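Local coordinates for protein Sqt1 (Chaetomium thermophilum, PDB 4ZOY) that probably acts as a dedicated WD40-repeat chaperone in ribosome biogenesis, capturing a nascent ribosomal protein during its translation, at residues V168-A173 and P179-Q184. Sequence-based numbering, arbitrary orientation.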
loop_
_atom_site.group_PDB
_atom_site.type_symbol
_atom_site.label_atom_id
_atom_site.label_comp_id
_atom_site.label_asym_id
_atom_site.label_seq_id
_atom_site.Cartn_x
_atom_site.Cartn_y
_atom_site.Cartn_z
ATOM N N VAL A 168 11.451 -12.282 1.610
ATOM C CA VAL A 168 11.541 -11.864 0.225
ATOM C C VAL A 168 11.636 -13.103 -0.656
ATOM O O VAL A 168 12.516 -13.936 -0.450
ATOM C CB VAL A 168 12.760 -10.939 -0.017
ATOM C CG1 VAL A 168 12.812 -10.509 -1.469
ATOM C CG2 VAL A 168 12.697 -9.721 0.917
ATOM N N PHE A 169 10.712 -13.230 -1.605
ATOM C CA PHE A 169 10.653 -14.393 -2.485
ATOM C C PHE A 169 10.842 -13.967 -3.917
ATOM O O PHE A 169 10.398 -12.883 -4.309
ATOM C CB PHE A 169 9.301 -15.117 -2.393
ATOM C CG PHE A 169 8.955 -15.613 -1.032
ATOM C CD1 PHE A 169 9.430 -16.839 -0.586
ATOM C CD2 PHE A 169 8.122 -14.873 -0.194
ATOM C CE1 PHE A 169 9.098 -17.317 0.681
ATOM C CE2 PHE A 169 7.788 -15.341 1.063
ATOM C CZ PHE A 169 8.275 -16.569 1.510
ATOM N N THR A 170 11.450 -14.839 -4.720
ATOM C CA THR A 170 11.467 -14.610 -6.153
ATOM C C THR A 170 10.751 -15.764 -6.850
ATOM O O THR A 170 10.951 -16.926 -6.506
ATOM C CB THR A 170 12.902 -14.427 -6.678
ATOM O OG1 THR A 170 13.398 -13.173 -6.190
ATOM C CG2 THR A 170 12.915 -14.382 -8.186
ATOM N N LEU A 171 9.882 -15.407 -7.791
ATOM C CA LEU A 171 9.023 -16.362 -8.482
ATOM C C LEU A 171 9.683 -16.664 -9.818
ATOM O O LEU A 171 9.626 -15.868 -10.751
ATOM C CB LEU A 171 7.604 -15.788 -8.635
ATOM C CG LEU A 171 7.036 -15.323 -7.283
ATOM C CD1 LEU A 171 5.591 -14.850 -7.396
ATOM C CD2 LEU A 171 7.152 -16.401 -6.206
ATOM N N ASP A 172 10.355 -17.810 -9.873
ATOM C CA ASP A 172 11.229 -18.145 -10.993
ATOM C C ASP A 172 11.379 -19.657 -11.134
ATOM O O ASP A 172 11.607 -20.365 -10.149
ATOM C CB ASP A 172 12.600 -17.474 -10.801
ATOM C CG ASP A 172 13.585 -17.772 -11.929
ATOM O OD1 ASP A 172 13.263 -18.541 -12.866
ATOM O OD2 ASP A 172 14.698 -17.205 -11.880
ATOM N N ALA A 173 11.223 -20.128 -12.371
ATOM C CA ALA A 173 11.626 -21.474 -12.791
ATOM C C ALA A 173 10.774 -22.596 -12.219
ATOM O O ALA A 173 10.977 -23.761 -12.571
ATOM C CB ALA A 173 13.077 -21.708 -12.440
ATOM N N PRO A 179 9.270 -23.414 -7.785
ATOM C CA PRO A 179 9.082 -22.111 -8.429
ATOM C C PRO A 179 9.217 -20.947 -7.450
ATOM O O PRO A 179 9.303 -19.803 -7.877
ATOM C CB PRO A 179 7.654 -22.198 -8.969
ATOM C CG PRO A 179 6.966 -23.082 -8.008
ATOM C CD PRO A 179 7.984 -24.106 -7.575
ATOM N N VAL A 180 9.243 -21.234 -6.155
ATOM C CA VAL A 180 9.397 -20.166 -5.172
ATOM C C VAL A 180 10.775 -20.226 -4.476
ATOM O O VAL A 180 10.992 -21.041 -3.586
ATOM C CB VAL A 180 8.272 -20.211 -4.118
ATOM C CG1 VAL A 180 8.437 -19.071 -3.129
ATOM C CG2 VAL A 180 6.886 -20.166 -4.763
ATOM N N GLN A 181 11.694 -19.363 -4.919
ATOM C CA GLN A 181 12.953 -18.992 -4.227
ATOM C C GLN A 181 12.769 -18.111 -3.023
ATOM O O GLN A 181 12.102 -17.081 -3.092
ATOM C CB GLN A 181 13.892 -18.246 -5.186
ATOM C CG GLN A 181 14.651 -19.087 -6.049
ATOM C CD GLN A 181 15.065 -18.324 -7.292
ATOM O OE1 GLN A 181 14.185 -17.668 -8.003
ATOM N NE2 GLN A 181 16.375 -18.369 -7.586
ATOM N N ILE A 182 13.467 -18.455 -1.959
ATOM C CA ILE A 182 13.602 -17.556 -0.842
ATOM C C ILE A 182 14.876 -16.714 -0.968
ATOM O O ILE A 182 15.990 -17.240 -0.872
ATOM C CB ILE A 182 13.628 -18.329 0.451
ATOM C CG1 ILE A 182 12.389 -19.219 0.549
ATOM C CG2 ILE A 182 13.745 -17.385 1.617
ATOM C CD1 ILE A 182 12.313 -19.950 1.856
ATOM N N VAL A 183 14.722 -15.409 -1.189
ATOM C CA VAL A 183 15.870 -14.502 -1.274
ATOM C C VAL A 183 16.372 -14.109 0.113
ATOM O O VAL A 183 17.581 -14.108 0.376
ATOM C CB VAL A 183 15.504 -13.247 -2.064
ATOM C CG1 VAL A 183 16.698 -12.298 -2.170
ATOM C CG2 VAL A 183 14.989 -13.629 -3.444
ATOM N N GLN A 184 15.436 -13.763 0.996
ATOM C CA GLN A 184 15.742 -13.399 2.376
ATOM C C GLN A 184 14.635 -13.815 3.320
ATOM O O GLN A 184 13.467 -13.863 2.933
ATOM C CB GLN A 184 15.938 -11.884 2.530
ATOM C CG GLN A 184 17.001 -11.260 1.673
ATOM C CD GLN A 184 18.406 -11.492 2.188
ATOM O OE1 GLN A 184 18.613 -12.112 3.230
ATOM N NE2 GLN A 184 19.384 -10.969 1.460
HETATM O O HOH W 1 16.086 -15.826 -10.130
#
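Val168 meets both Val183 and Gln184 through backbone bonds that define a classic beta bulge. Its O accepts Val183 N at 2.8 Å and, less closely, Gln184 N at 3.3 Å. Its own N gives a nearly straight bond (173°) to Gln184 O. Past the bulge the antiparallel register is regular: Thr170 and Gln181 form a hydrogen-bonded pair, with Thr170 N to Gln181 O at 2.8 Å, and Asp172 N to Pro179 O closes the series at the hairpin end. Gln181 O also receives the CA-H of Phe169, and it lies at the edge of that ring, near its plane.

Apolar contacts gather on the face carrying Phe169, Leu171, Val180 and Ile182. With CG beside its own backbone N (chi1 -59°), the Phe169 ring brings CD1 to Val180 CG1 at 3.5 Å and CE1 to Ile182 CG1 at 3.8 Å. Met114 of strand 114-120 touches both Phe169 and Val180. Without this ring, as with an alanine here, Val180 CG1 and Ile182 CG1 would probably lose their shared aromatic neighbour, and a gap is likely to open against Met114.

On the other face, Val183 CG2 presses on Thr170 OG1, a hydroxyl hydrogen-bonded to Thr156. Nearer the hairpin end, a water donates to Asp172 OD2 at 2.6 Å and only weakly to Gln181 OE1.

The chemistry thus divides the outer hairpin of this propeller blade: Phe169, Leu171 and Val180 turn hydrocarbon toward the preceding blade, with Ile182 at the exposed margin, the other face is more polar, and the bulge accommodates one extra residue in edge strand 180-186.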